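Local coordinates for protein Trypsin/chymotrypsin inhibitor (Alocasia macrorrhizos, PDB 5YCZ) that inhibits the serine proteases trypsin and alpha-chymotrypsin as a plant Kunitz-type inhibitor that forms a homodimer, at residues Y75-E80 with S87-F92; C39-A44 with P81-Q86; S126-Y131 with T175-K180; D66-G71 with F116-A121. All blocks are in the same frame, centred on the assembly; numbering follows the deposited sequence.

Contact 1. Residues Y75-E80 with S87-F92; sequences YIMFPE and STVWTF
Ile76 lies over the indole of Trp90, and three of its carbons, CB, CG2 and CD1, touch the ring. CB sits by CD2 and CG; CG2, anti to the backbone N, comes down over the five-membered ring, 3.8 Å from its centroid and 15° off the normal; CD1 ends near the rim at CE3 and CZ3, 3.6 Å from Trp90 CE3. At the edge of the indole, near its plane, Phe78 CE2 lies 3.2 Å from Trp90 NE1, the two rings inclined at 37°. The backbones hold this register: Trp90 N donates a nearly straight bond to Ile76 O (2.8 Å), and Phe78 N a longer one to Thr88 O (3.3 Å). Phe78 O is gripped from opposite faces of its plane, by Thr88 OG1 at 2.7 Å and by Glu80 N, which closes an inverse gamma turn at Pro79. Leu30 and Leu56 also pack on Trp90 and Phe78, in the hydrophobic interior of a Kunitz-type beta-trefoil.

Contact 2. Residues C39-A44 with P81-Q86; sequences CPLNVA and PTRCPQ
Leu41 lays its CD2 methyl over the centre of the Arg83 guanidinium, 3.6 Å above the plane. The same methyl lies 3.5 Å from Cys84 SG, and the other branch, CD1, meets Thr82 CG2 tip to tip at 3.3 Å. One leucine therefore touches three consecutive residues of 81-86, and Leu32 of strand 30-33 packs on both Leu41 and Thr82. Beside it the Cys39-Cys84 disulfide joins the segments covalently, SG to SG 2.1 Å, with a torsion of -93° about the sulfur-sulfur bond, close to the relaxed right angle. Beyond the disulfide, Gln86 crosses Pro40 at about a right angle, its bend at chi2 (86°) placing CD 3.6 Å from Pro40 CB; OE1 comes closer to that carbon. Pro40 itself follows a cis peptide bond. The guanidinium that Leu41 covers is held through Arg83 NH1 by a hydrogen bond to Ser38 O, just before Cys39, and more weakly through NH2 to Pro35 O. Thr82 and Pro85 make backbone hydrogen bonds to the second subunit, so the loop braced here also takes part in the dimer. No hydrogen bond links 39-44 to 81-86: a covalent bridge and van der Waals packing join them, part of it methyl on guanidinium and amide on proline, and the disulfide limits how far the chain at Cys39 and at Cys84 can separate.

Contact 3. Residues S126-Y131 with T175-K180; sequences SQPRDY and TIRFVK
A single antiparallel bridge, a hydrogen-bonded pair between Tyr131 and Ile176, joins the start of strand 131-135 to the last strand of this Kunitz-type beta-trefoil, 176-180. The touching parts run at 103° to each other. Both bonds of the pair are made: Tyr131 N to Ile176 O at 3.0 Å, and Ile176 N to Tyr131 O at 2.9 Å. Thr175 CA adds a CA-H...O contact to Tyr131 O (3.2 Å). Among buried side chains, the rings of Tyr131 and Phe178 meet obliquely, their planes inclined at 47°, with Tyr131 CD2 3.8 Å from Phe178 CE2. Val4 packs against both rings, while the hydroxyl of Tyr131 is bonded to Leu5 N, so Val4 and Leu5, near the N terminus, lie beside this pair. Arg177, extended from CG to NE, carries its guanidinium alongside Asp130 in a salt bridge, at a partly exposed place. The carboxylate and guanidinium planes stand 85° apart and the oxygen lies well out of the guanidinium plane, so the attraction is one of charge alone: Asp130 OD1 is 2.9 Å from Arg177 NH1, and Pro128 CG meets that same nitrogen at the guanidinium edge, 3.2 Å away.

Contact 4. Residues D66-G71 with F116-A121; sequences DTVQEG and FAIRKA
Glu70 and Gly71 bind strand 116-120 by two direct hydrogen bonds. Gly71 N gives a nearly straight one to Ile118 O, 2.9 Å long with 170° at the hydrogen, and Glu70 CA adds a CA-H...O contact to the same oxygen. The second bond comes from a side chain: Lys120 N donates to Glu70 OE2 at 3.1 Å, meeting the carboxylate on its anti side and 31° out of plane. The Glu70 chain, extended beyond CG (chi2 157°), crosses Lys120 obliquely and runs by way of CG, 3.8 Å from Arg119 CA, to reach that amide. A water adds a third link, accepting from Ile118 N at 2.7 Å and donating to Gln69 O.

Packing is of two kinds. Arg119, bent at chi3, brings its guanidinium over Gly71, whose CA lies 3.2 Å above the plane and offset toward the rim; with no side chain on Gly71, the flat group comes close, Arg119 NH2 lying 3.3 Å from Gly71 CA. Val68 CG1 and Ile118 CD1 meet at 4.0 Å, the two side chains crossing at about a right angle.

The loop before strand 74-77 thus lies across the outermost strand of the six-stranded sheet. Leu74 packs on both Val68 and Ile118, Phe58 and Pro60 of strand 55-60 touch Val68, and Tyr131 of strand 131-135 flanks Ile118.

Overall arrangement
From the N terminus, the first residues to take part are 39-44, which wait until 81-86 for contact 2 to close, tying the start of strand 42-45 to the loop before 91-93. Between them 66-71 opens contact 4 and 75-80 opens contact 1. Contact 1 closes at 87-92, joining strand 74-77 to the chain leading into 91-93; it crosses contact 2 and is nested within the loop that contact 4 closes on strand 116-120. Contact 2 also crosses contact 4. Contact 3 follows in series, linking strands 131-135 and 176-180. Contacts 1 and 2 touch and both reach the second subunit. Phe116 joins contacts 1 and 4, while Asp130 and Tyr131 bring contact 3 against contact 4.

Contact 1. Residues Y75-E80 with S87-F92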
loop_
_atom_site.group_PDB
_atom_site.type_symbol
_atom_site.label_atom_id
_atom_site.label_comp_id
_atom_site.label_asym_id
_atom_site.label_seq_id
_atom_site.Cartn_x
_atom_site.Cartn_y
_atom_site.Cartn_z
ATOM N N TYR A 75 -5.708 -0.208 11.007
ATOM C CA TYR A 75 -5.486 -1.054 9.849
ATOM C C TYR A 75 -3.999 -1.241 9.627
ATOM O O TYR A 75 -3.175 -0.400 10.011
ATOM C CB TYR A 75 -6.087 -0.444 8.594
ATOM C CG TYR A 75 -7.484 0.011 8.798
ATOM C CD1 TYR A 75 -8.466 -0.894 9.135
ATOM C CD2 TYR A 75 -7.821 1.352 8.678
ATOM C CE1 TYR A 75 -9.765 -0.482 9.335
ATOM C CE2 TYR A 75 -9.109 1.776 8.870
ATOM C CZ TYR A 75 -10.087 0.854 9.198
ATOM O OH TYR A 75 -11.391 1.248 9.401
ATOM N N ILE A 76 -3.667 -2.347 8.975
ATOM C CA ILE A 76 -2.287 -2.706 8.697
ATOM C C ILE A 76 -2.187 -3.063 7.226
ATOM O O ILE A 76 -3.086 -3.703 6.668
ATOM C CB ILE A 76 -1.812 -3.896 9.563
ATOM C CG1 ILE A 76 -2.156 -3.675 11.033
ATOM C CG2 ILE A 76 -0.302 -4.130 9.388
ATOM C CD1 ILE A 76 -1.936 -4.909 11.916
ATOM N N MET A 77 -1.072 -2.673 6.599
ATOM C CA MET A 77 -0.832 -3.073 5.223
ATOM C C MET A 77 0.655 -3.144 4.938
ATOM O O MET A 77 1.473 -2.611 5.690
ATOM C CB MET A 77 -1.547 -2.125 4.254
ATOM C CG MET A 77 -1.170 -0.646 4.334
ATOM S SD MET A 77 -1.306 0.185 2.727
ATOM C CE MET A 77 -3.017 -0.137 2.324
ATOM N N PHE A 78 0.989 -3.876 3.878
ATOM C CA PHE A 78 2.295 -3.788 3.261
ATOM C C PHE A 78 2.174 -2.767 2.133
ATOM O O PHE A 78 1.562 -3.075 1.090
ATOM C CB PHE A 78 2.737 -5.136 2.708
ATOM C CG PHE A 78 2.969 -6.198 3.745
ATOM C CD1 PHE A 78 4.236 -6.413 4.266
ATOM C CD2 PHE A 78 1.928 -7.029 4.157
ATOM C CE1 PHE A 78 4.463 -7.422 5.204
ATOM C CE2 PHE A 78 2.147 -8.037 5.093
ATOM C CZ PHE A 78 3.425 -8.234 5.617
ATOM N N PRO A 79 2.707 -1.576 2.281
ATOM C CA PRO A 79 2.452 -0.572 1.225
ATOM C C PRO A 79 3.342 -0.788 0.010
ATOM O O PRO A 79 4.209 0.016 -0.327
ATOM C CB PRO A 79 2.750 0.743 1.942
ATOM C CG PRO A 79 3.757 0.396 2.958
ATOM C CD PRO A 79 3.546 -1.051 3.369
ATOM N N GLU A 80 3.157 -1.910 -0.668
ATOM C CA GLU A 80 3.933 -2.173 -1.868
ATOM C C GLU A 80 3.027 -2.836 -2.886
ATOM O O GLU A 80 1.960 -3.354 -2.536
ATOM C CB GLU A 80 5.166 -3.051 -1.597
ATOM C CG GLU A 80 4.948 -4.172 -0.630
ATOM C CD GLU A 80 6.249 -4.888 -0.306
ATOM O OE1 GLU A 80 6.625 -5.814 -1.064
ATOM O OE2 GLU A 80 6.908 -4.511 0.700
ATOM N N SER A 87 -6.144 -5.691 -2.254
ATOM C CA SER A 87 -5.374 -4.778 -1.422
ATOM C C SER A 87 -4.453 -5.563 -0.504
ATOM O O SER A 87 -4.730 -6.705 -0.136
ATOM C CB SER A 87 -6.298 -3.866 -0.609
ATOM O OG SER A 87 -6.948 -4.557 0.443
ATOM N N THR A 88 -3.332 -4.957 -0.170
ATOM C CA THR A 88 -2.417 -5.508 0.813
ATOM C C THR A 88 -2.793 -5.125 2.248
ATOM O O THR A 88 -1.936 -5.161 3.141
ATOM C CB THR A 88 -1.000 -5.051 0.502
ATOM O OG1 THR A 88 -1.003 -3.627 0.329
ATOM C CG2 THR A 88 -0.508 -5.713 -0.776
ATOM N N VAL A 89 -4.043 -4.727 2.476
ATOM C CA VAL A 89 -4.557 -4.469 3.817
ATOM C C VAL A 89 -4.871 -5.801 4.485
ATOM O O VAL A 89 -5.561 -6.645 3.909
ATOM C CB VAL A 89 -5.814 -3.583 3.755
ATOM C CG1 VAL A 89 -6.517 -3.570 5.075
ATOM C CG2 VAL A 89 -5.455 -2.175 3.377
ATOM N N TRP A 90 -4.378 -5.985 5.709
ATOM C CA TRP A 90 -4.646 -7.211 6.440
ATOM C C TRP A 90 -6.126 -7.334 6.750
ATOM O O TRP A 90 -6.784 -6.355 7.110
ATOM C CB TRP A 90 -3.894 -7.227 7.757
ATOM C CG TRP A 90 -2.443 -7.331 7.701
ATOM C CD1 TRP A 90 -1.619 -7.090 6.639
ATOM C CD2 TRP A 90 -1.606 -7.700 8.788
ATOM N NE1 TRP A 90 -0.312 -7.290 7.010
ATOM C CE2 TRP A 90 -0.281 -7.667 8.324
ATOM C CE3 TRP A 90 -1.854 -8.064 10.114
ATOM C CZ2 TRP A 90 0.788 -7.983 9.130
ATOM C CZ3 TRP A 90 -0.797 -8.374 10.920
ATOM C CH2 TRP A 90 0.517 -8.336 10.429
ATOM N N THR A 91 -6.635 -8.555 6.668
ATOM C CA THR A 91 -7.974 -8.843 7.149
ATOM C C THR A 91 -7.943 -10.260 7.689
ATOM O O THR A 91 -7.167 -11.100 7.220
ATOM C CB THR A 91 -9.035 -8.666 6.042
ATOM O OG1 THR A 91 -10.338 -9.052 6.520
ATOM C CG2 THR A 91 -8.664 -9.492 4.814
ATOM N N PHE A 92 -8.735 -10.517 8.712
ATOM C CA PHE A 92 -8.721 -11.841 9.318
ATOM C C PHE A 92 -9.809 -12.675 8.668
ATOM O O PHE A 92 -10.996 -12.405 8.865
ATOM C CB PHE A 92 -8.909 -11.779 10.830
ATOM C CG PHE A 92 -8.725 -13.114 11.493
ATOM C CD1 PHE A 92 -7.456 -13.649 11.647
ATOM C CD2 PHE A 92 -9.818 -13.842 11.934
ATOM C CE1 PHE A 92 -7.275 -14.880 12.240
ATOM C CE2 PHE A 92 -9.650 -15.081 12.516
ATOM C CZ PHE A 92 -8.373 -15.605 12.675
HETATM O O HOH W 1 -6.067 -4.154 8.287
#

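Contact 2. Residues C39-A44 with P81-Q86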
loop_
_atom_site.group_PDB
_atom_site.type_symbol
_atom_site.label_atom_id
_atom_site.label_comp_id
_atom_site.label_asym_id
_atom_site.label_seq_id
_atom_site.Cartn_x
_atom_site.Cartn_y
_atom_site.Cartn_z
ATOM N N CYS A 39 -3.830 -16.679 -5.614
ATOM C CA CYS A 39 -4.245 -15.406 -5.041
ATOM C C CYS A 39 -5.447 -15.651 -4.148
ATOM O O CYS A 39 -6.264 -16.524 -4.450
ATOM C CB CYS A 39 -4.600 -14.361 -6.113
ATOM S SG CYS A 39 -3.163 -13.607 -6.990
ATOM N N PRO A 40 -5.584 -14.902 -3.031
ATOM C CA PRO A 40 -4.715 -13.793 -2.617
ATOM C C PRO A 40 -3.510 -14.257 -1.809
ATOM O O PRO A 40 -3.474 -15.407 -1.384
ATOM C CB PRO A 40 -5.638 -12.920 -1.742
ATOM C CG PRO A 40 -6.880 -13.724 -1.511
ATOM C CD PRO A 40 -6.656 -15.114 -2.050
ATOM N N LEU A 41 -2.533 -13.370 -1.637
ATOM C CA LEU A 41 -1.446 -13.615 -0.706
ATOM C C LEU A 41 -1.973 -13.574 0.720
ATOM O O LEU A 41 -2.935 -12.858 1.026
ATOM C CB LEU A 41 -0.340 -12.577 -0.883
ATOM C CG LEU A 41 0.011 -12.251 -2.337
ATOM C CD1 LEU A 41 1.169 -11.293 -2.355
ATOM C CD2 LEU A 41 0.373 -13.516 -3.091
ATOM N N ASN A 42 -1.346 -14.369 1.589
ATOM C CA ASN A 42 -1.573 -14.335 3.026
ATOM C C ASN A 42 -0.370 -13.719 3.732
ATOM O O ASN A 42 0.747 -13.706 3.212
ATOM C CB ASN A 42 -1.819 -15.742 3.591
ATOM C CG ASN A 42 -2.944 -16.443 2.913
ATOM O OD1 ASN A 42 -4.024 -15.880 2.728
ATOM N ND2 ASN A 42 -2.709 -17.679 2.520
ATOM N N VAL A 43 -0.603 -13.228 4.943
ATOM C CA VAL A 43 0.490 -12.742 5.775
ATOM C C VAL A 43 1.248 -13.933 6.344
ATOM O O VAL A 43 0.651 -14.858 6.907
ATOM C CB VAL A 43 -0.047 -11.820 6.874
ATOM C CG1 VAL A 43 1.099 -11.193 7.684
ATOM C CG2 VAL A 43 -0.832 -10.714 6.204
ATOM N N ALA A 44 2.570 -13.924 6.181
ATOM C CA ALA A 44 3.420 -15.051 6.542
ATOM C C ALA A 44 4.699 -14.547 7.194
ATOM O O ALA A 44 5.129 -13.419 6.958
ATOM C CB ALA A 44 3.777 -15.905 5.318
ATOM N N PRO A 81 3.397 -2.809 -4.157
ATOM C CA PRO A 81 2.633 -3.563 -5.134
ATOM C C PRO A 81 2.942 -5.032 -4.961
ATOM O O PRO A 81 3.893 -5.447 -4.287
ATOM C CB PRO A 81 3.107 -3.032 -6.491
ATOM C CG PRO A 81 3.857 -1.803 -6.181
ATOM C CD PRO A 81 4.455 -2.029 -4.817
ATOM N N THR A 82 2.126 -5.811 -5.647
ATOM C CA THR A 82 1.979 -7.217 -5.375
ATOM C C THR A 82 1.567 -7.858 -6.680
ATOM O O THR A 82 1.041 -7.186 -7.572
ATOM C CB THR A 82 0.949 -7.385 -4.258
ATOM O OG1 THR A 82 1.575 -7.142 -2.992
ATOM C CG2 THR A 82 0.273 -8.709 -4.273
ATOM N N ARG A 83 1.831 -9.154 -6.798
ATOM C CA ARG A 83 1.398 -9.914 -7.961
ATOM C C ARG A 83 -0.097 -10.221 -7.971
ATOM O O ARG A 83 -0.590 -10.782 -8.960
ATOM C CB ARG A 83 2.189 -11.228 -8.044
ATOM C CG ARG A 83 1.886 -12.232 -6.940
ATOM C CD ARG A 83 2.359 -13.605 -7.382
ATOM N NE ARG A 83 2.569 -14.548 -6.292
ATOM C CZ ARG A 83 1.659 -15.422 -5.895
ATOM N NH1 ARG A 83 0.477 -15.443 -6.502
ATOM N NH2 ARG A 83 1.936 -16.262 -4.895
ATOM N N CYS A 84 -0.823 -9.895 -6.908
ATOM C CA CYS A 84 -2.247 -10.147 -6.792
ATOM C C CYS A 84 -2.995 -8.825 -6.733
ATOM O O CYS A 84 -2.446 -7.808 -6.302
ATOM C CB CYS A 84 -2.585 -10.972 -5.546
ATOM S SG CYS A 84 -1.971 -12.695 -5.570
ATOM N N PRO A 85 -4.247 -8.804 -7.192
ATOM C CA PRO A 85 -4.973 -7.539 -7.340
ATOM C C PRO A 85 -5.667 -7.046 -6.082
ATOM O O PRO A 85 -6.127 -5.886 -6.067
ATOM C CB PRO A 85 -6.007 -7.898 -8.401
ATOM C CG PRO A 85 -6.344 -9.330 -8.055
ATOM C CD PRO A 85 -5.010 -9.936 -7.748
ATOM N N GLN A 86 -5.786 -7.909 -5.066
ATOM C CA GLN A 86 -6.388 -7.540 -3.792
ATOM C C GLN A 86 -5.510 -6.530 -3.070
ATOM O O GLN A 86 -4.286 -6.516 -3.228
ATOM C CB GLN A 86 -6.573 -8.776 -2.900
ATOM C CG GLN A 86 -7.460 -9.843 -3.500
ATOM C CD GLN A 86 -6.698 -10.804 -4.400
ATOM O OE1 GLN A 86 -5.471 -10.939 -4.308
ATOM N NE2 GLN A 86 -7.419 -11.486 -5.266
#

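Contact 3. Residues S126-Y131 with T175-K180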
loop_
_atom_site.group_PDB
_atom_site.type_symbol
_atom_site.label_atom_id
_atom_site.label_comp_id
_atom_site.label_asym_id
_atom_site.label_seq_id
_atom_site.Cartn_x
_atom_site.Cartn_y
_atom_site.Cartn_z
ATOM N N SER A 126 6.469 -4.948 32.459
ATOM C CA SER A 126 7.926 -4.905 32.350
ATOM C C SER A 126 8.342 -4.587 30.917
ATOM O O SER A 126 7.549 -4.751 29.987
ATOM C CB SER A 126 8.547 -6.231 32.808
ATOM O OG SER A 126 8.271 -6.493 34.177
ATOM N N GLN A 127 9.583 -4.139 30.752
ATOM C CA GLN A 127 10.153 -3.663 29.496
ATOM C C GLN A 127 11.237 -4.622 28.989
ATOM O O GLN A 127 11.678 -5.514 29.722
ATOM C CB GLN A 127 10.719 -2.248 29.695
ATOM C CG GLN A 127 9.640 -1.152 29.824
ATOM C CD GLN A 127 8.935 -1.150 31.183
ATOM O OE1 GLN A 127 7.743 -1.465 31.285
ATOM N NE2 GLN A 127 9.674 -0.787 32.231
ATOM N N PRO A 128 11.718 -4.462 27.729
ATOM C CA PRO A 128 11.726 -3.455 26.644
ATOM C C PRO A 128 10.377 -2.983 26.076
ATOM O O PRO A 128 9.462 -2.558 26.792
ATOM C CB PRO A 128 12.506 -4.172 25.524
ATOM C CG PRO A 128 12.283 -5.621 25.782
ATOM C CD PRO A 128 12.336 -5.723 27.272
ATOM N N ARG A 129 10.284 -3.034 24.752
ATOM C CA ARG A 129 9.085 -2.636 24.022
ATOM C C ARG A 129 8.658 -3.793 23.122
ATOM O O ARG A 129 8.804 -3.722 21.903
ATOM C CB ARG A 129 9.335 -1.356 23.214
ATOM C CG ARG A 129 9.406 -0.088 24.063
ATOM C CD ARG A 129 10.236 0.999 23.370
ATOM N NE ARG A 129 11.668 0.882 23.646
ATOM C CZ ARG A 129 12.307 1.580 24.583
ATOM N NH1 ARG A 129 11.643 2.448 25.342
ATOM N NH2 ARG A 129 13.614 1.409 24.760
ATOM N N ASP A 130 8.141 -4.858 23.728
ATOM C CA ASP A 130 7.542 -5.955 22.985
ATOM C C ASP A 130 6.055 -5.718 22.821
ATOM O O ASP A 130 5.401 -5.120 23.680
ATOM C CB ASP A 130 7.759 -7.290 23.686
ATOM C CG ASP A 130 9.213 -7.593 23.894
ATOM O OD1 ASP A 130 10.031 -6.675 23.673
ATOM O OD2 ASP A 130 9.530 -8.750 24.259
ATOM N N TYR A 131 5.518 -6.189 21.701
ATOM C CA TYR A 131 4.103 -6.019 21.451
ATOM C C TYR A 131 3.544 -7.290 20.845
ATOM O O TYR A 131 4.271 -8.211 20.458
ATOM C CB TYR A 131 3.842 -4.808 20.555
ATOM C CG TYR A 131 4.339 -3.502 21.144
ATOM C CD1 TYR A 131 3.484 -2.675 21.869
ATOM C CD2 TYR A 131 5.666 -3.095 20.980
ATOM C CE1 TYR A 131 3.938 -1.482 22.416
ATOM C CE2 TYR A 131 6.128 -1.902 21.530
ATOM C CZ TYR A 131 5.261 -1.106 22.248
ATOM O OH TYR A 131 5.714 0.068 22.788
ATOM N N THR A 175 5.252 -12.336 19.514
ATOM C CA THR A 175 5.641 -11.018 19.986
ATOM C C THR A 175 6.655 -10.411 19.033
ATOM O O THR A 175 7.483 -11.117 18.448
ATOM C CB THR A 175 6.216 -11.105 21.393
ATOM O OG1 THR A 175 7.110 -12.226 21.464
ATOM C CG2 THR A 175 5.093 -11.321 22.381
ATOM N N ILE A 176 6.584 -9.088 18.876
ATOM C CA ILE A 176 7.350 -8.398 17.847
ATOM C C ILE A 176 7.800 -7.029 18.340
ATOM O O ILE A 176 7.219 -6.450 19.258
ATOM C CB ILE A 176 6.536 -8.236 16.544
ATOM C CG1 ILE A 176 5.180 -7.625 16.848
ATOM C CG2 ILE A 176 6.347 -9.570 15.853
ATOM C CD1 ILE A 176 4.815 -6.540 15.914
ATOM N N ARG A 177 8.859 -6.516 17.713
ATOM C CA ARG A 177 9.280 -5.131 17.824
ATOM C C ARG A 177 9.167 -4.473 16.456
ATOM O O ARG A 177 9.193 -5.148 15.426
ATOM C CB ARG A 177 10.724 -5.008 18.308
ATOM C CG ARG A 177 11.105 -5.939 19.436
ATOM C CD ARG A 177 12.554 -5.675 19.857
ATOM N NE ARG A 177 13.160 -6.813 20.540
ATOM C CZ ARG A 177 13.213 -6.950 21.865
ATOM N NH1 ARG A 177 12.688 -6.017 22.655
ATOM N NH2 ARG A 177 13.785 -8.023 22.402
ATOM N N PHE A 178 9.077 -3.148 16.445
ATOM C CA PHE A 178 9.020 -2.362 15.218
ATOM C C PHE A 178 10.338 -1.638 14.973
ATOM O O PHE A 178 10.817 -0.901 15.838
ATOM C CB PHE A 178 7.880 -1.354 15.300
ATOM C CG PHE A 178 6.586 -1.977 15.637
ATOM C CD1 PHE A 178 5.838 -2.610 14.663
ATOM C CD2 PHE A 178 6.131 -1.978 16.942
ATOM C CE1 PHE A 178 4.634 -3.208 14.980
ATOM C CE2 PHE A 178 4.939 -2.579 17.277
ATOM C CZ PHE A 178 4.184 -3.194 16.297
ATOM N N VAL A 179 10.909 -1.830 13.790
ATOM C CA VAL A 179 12.150 -1.182 13.388
ATOM C C VAL A 179 11.819 -0.241 12.247
ATOM O O VAL A 179 11.350 -0.680 11.189
ATOM C CB VAL A 179 13.210 -2.205 12.967
ATOM C CG1 VAL A 179 14.383 -1.507 12.328
ATOM C CG2 VAL A 179 13.668 -2.988 14.169
ATOM N N LYS A 180 12.050 1.045 12.458
ATOM C CA LYS A 180 11.668 2.011 11.439
ATOM C C LYS A 180 12.533 1.840 10.195
ATOM O O LYS A 180 13.650 1.307 10.240
ATOM C CB LYS A 180 11.773 3.442 11.974
ATOM C CG LYS A 180 11.013 4.485 11.149
ATOM C CD LYS A 180 10.822 5.761 11.949
ATOM C CE LYS A 180 10.646 6.986 11.061
ATOM N NZ LYS A 180 9.455 6.948 10.145
#

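Contact 4. Residues D66-G71 with F116-A121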
loop_
_atom_site.group_PDB
_atom_site.type_symbol
_atom_site.label_atom_id
_atom_site.label_comp_id
_atom_site.label_asym_id
_atom_site.label_seq_id
_atom_site.Cartn_x
_atom_site.Cartn_y
_atom_site.Cartn_z
ATOM N N ASP A 66 -2.300 10.555 15.053
ATOM C CA ASP A 66 -1.255 10.449 14.050
ATOM C C ASP A 66 -0.087 9.647 14.586
ATOM O O ASP A 66 0.956 9.553 13.930
ATOM C CB ASP A 66 -0.826 11.838 13.579
ATOM C CG ASP A 66 -1.906 12.514 12.758
ATOM O OD1 ASP A 66 -2.472 13.537 13.229
ATOM O OD2 ASP A 66 -2.211 11.984 11.656
ATOM N N THR A 67 -0.244 9.091 15.777
ATOM C CA THR A 67 0.584 8.026 16.301
ATOM C C THR A 67 -0.329 6.837 16.553
ATOM O O THR A 67 -1.553 6.987 16.629
ATOM C CB THR A 67 1.288 8.455 17.596
ATOM O OG1 THR A 67 0.338 8.487 18.668
ATOM C CG2 THR A 67 1.887 9.840 17.452
ATOM N N VAL A 68 0.249 5.652 16.672
ATOM C CA VAL A 68 -0.545 4.472 16.992
ATOM C C VAL A 68 -0.649 4.343 18.504
ATOM O O VAL A 68 0.364 4.383 19.212
ATOM C CB VAL A 68 0.058 3.209 16.365
ATOM C CG1 VAL A 68 -0.321 1.975 17.182
ATOM C CG2 VAL A 68 -0.461 3.060 14.967
ATOM N N GLN A 69 -1.871 4.191 19.004
ATOM C CA GLN A 69 -2.112 4.025 20.428
ATOM C C GLN A 69 -2.331 2.557 20.769
ATOM O O GLN A 69 -3.016 1.830 20.046
ATOM C CB GLN A 69 -3.326 4.842 20.878
ATOM C CG GLN A 69 -3.177 6.355 20.732
ATOM C CD GLN A 69 -2.120 6.916 21.650
ATOM O OE1 GLN A 69 -2.222 6.813 22.873
ATOM N NE2 GLN A 69 -1.083 7.501 21.064
ATOM N N GLU A 70 -1.746 2.136 21.879
ATOM C CA GLU A 70 -2.009 0.822 22.432
ATOM C C GLU A 70 -3.501 0.589 22.636
ATOM O O GLU A 70 -4.223 1.454 23.134
ATOM C CB GLU A 70 -1.295 0.711 23.766
ATOM C CG GLU A 70 -0.551 -0.541 23.981
ATOM C CD GLU A 70 0.510 -0.317 25.003
ATOM O OE1 GLU A 70 0.953 0.848 25.100
ATOM O OE2 GLU A 70 0.892 -1.283 25.702
ATOM N N GLY A 71 -3.960 -0.597 22.259
ATOM C CA GLY A 71 -5.338 -0.972 22.446
ATOM C C GLY A 71 -6.336 -0.352 21.487
ATOM O O GLY A 71 -7.473 -0.814 21.438
ATOM N N PHE A 116 -7.366 -4.327 13.583
ATOM C CA PHE A 116 -6.411 -4.907 14.506
ATOM C C PHE A 116 -6.064 -3.868 15.565
ATOM O O PHE A 116 -6.260 -2.664 15.368
ATOM C CB PHE A 116 -5.151 -5.382 13.764
ATOM C CG PHE A 116 -5.425 -6.420 12.725
ATOM C CD1 PHE A 116 -5.909 -6.061 11.467
ATOM C CD2 PHE A 116 -5.219 -7.757 13.001
ATOM C CE1 PHE A 116 -6.174 -7.019 10.502
ATOM C CE2 PHE A 116 -5.482 -8.726 12.042
ATOM C CZ PHE A 116 -5.953 -8.361 10.785
ATOM N N ALA A 117 -5.574 -4.348 16.707
ATOM C CA ALA A 117 -4.998 -3.487 17.726
ATOM C C ALA A 117 -3.647 -4.048 18.134
ATOM O O ALA A 117 -3.385 -5.242 17.969
ATOM C CB ALA A 117 -5.904 -3.370 18.951
ATOM N N ILE A 118 -2.788 -3.174 18.656
ATOM C CA ILE A 118 -1.483 -3.556 19.182
ATOM C C ILE A 118 -1.442 -3.305 20.683
ATOM O O ILE A 118 -1.922 -2.277 21.176
ATOM C CB ILE A 118 -0.340 -2.796 18.485
ATOM C CG1 ILE A 118 -0.382 -3.050 16.985
ATOM C CG2 ILE A 118 1.018 -3.219 19.051
ATOM C CD1 ILE A 118 0.107 -1.874 16.164
ATOM N N ARG A 119 -0.834 -4.238 21.403
ATOM C CA ARG A 119 -0.746 -4.204 22.853
ATOM C C ARG A 119 0.648 -4.636 23.271
ATOM O O ARG A 119 1.305 -5.404 22.563
ATOM C CB ARG A 119 -1.793 -5.128 23.500
ATOM C CG ARG A 119 -3.219 -4.680 23.280
ATOM C CD ARG A 119 -4.153 -5.183 24.375
ATOM N NE ARG A 119 -4.993 -4.101 24.887
ATOM C CZ ARG A 119 -6.129 -3.712 24.319
ATOM N NH1 ARG A 119 -6.562 -4.327 23.214
ATOM N NH2 ARG A 119 -6.830 -2.714 24.856
ATOM N N LYS A 120 1.087 -4.149 24.438
ATOM C CA LYS A 120 2.349 -4.585 25.029
ATOM C C LYS A 120 2.270 -6.045 25.463
ATOM O O LYS A 120 1.199 -6.584 25.735
ATOM C CB LYS A 120 2.723 -3.703 26.231
ATOM C CG LYS A 120 4.224 -3.366 26.350
ATOM C CD LYS A 120 4.469 -1.894 26.701
ATOM C CE LYS A 120 5.928 -1.452 26.454
ATOM N NZ LYS A 120 6.081 0.043 26.487
ATOM N N ALA A 121 3.422 -6.693 25.513
ATOM C CA ALA A 121 3.541 -8.025 26.084
ATOM C C ALA A 121 4.553 -7.940 27.217
ATOM O O ALA A 121 5.702 -7.542 26.995
ATOM C CB ALA A 121 3.969 -9.040 25.024
HETATM O O HOH W 2 -3.518 -0.621 18.461
#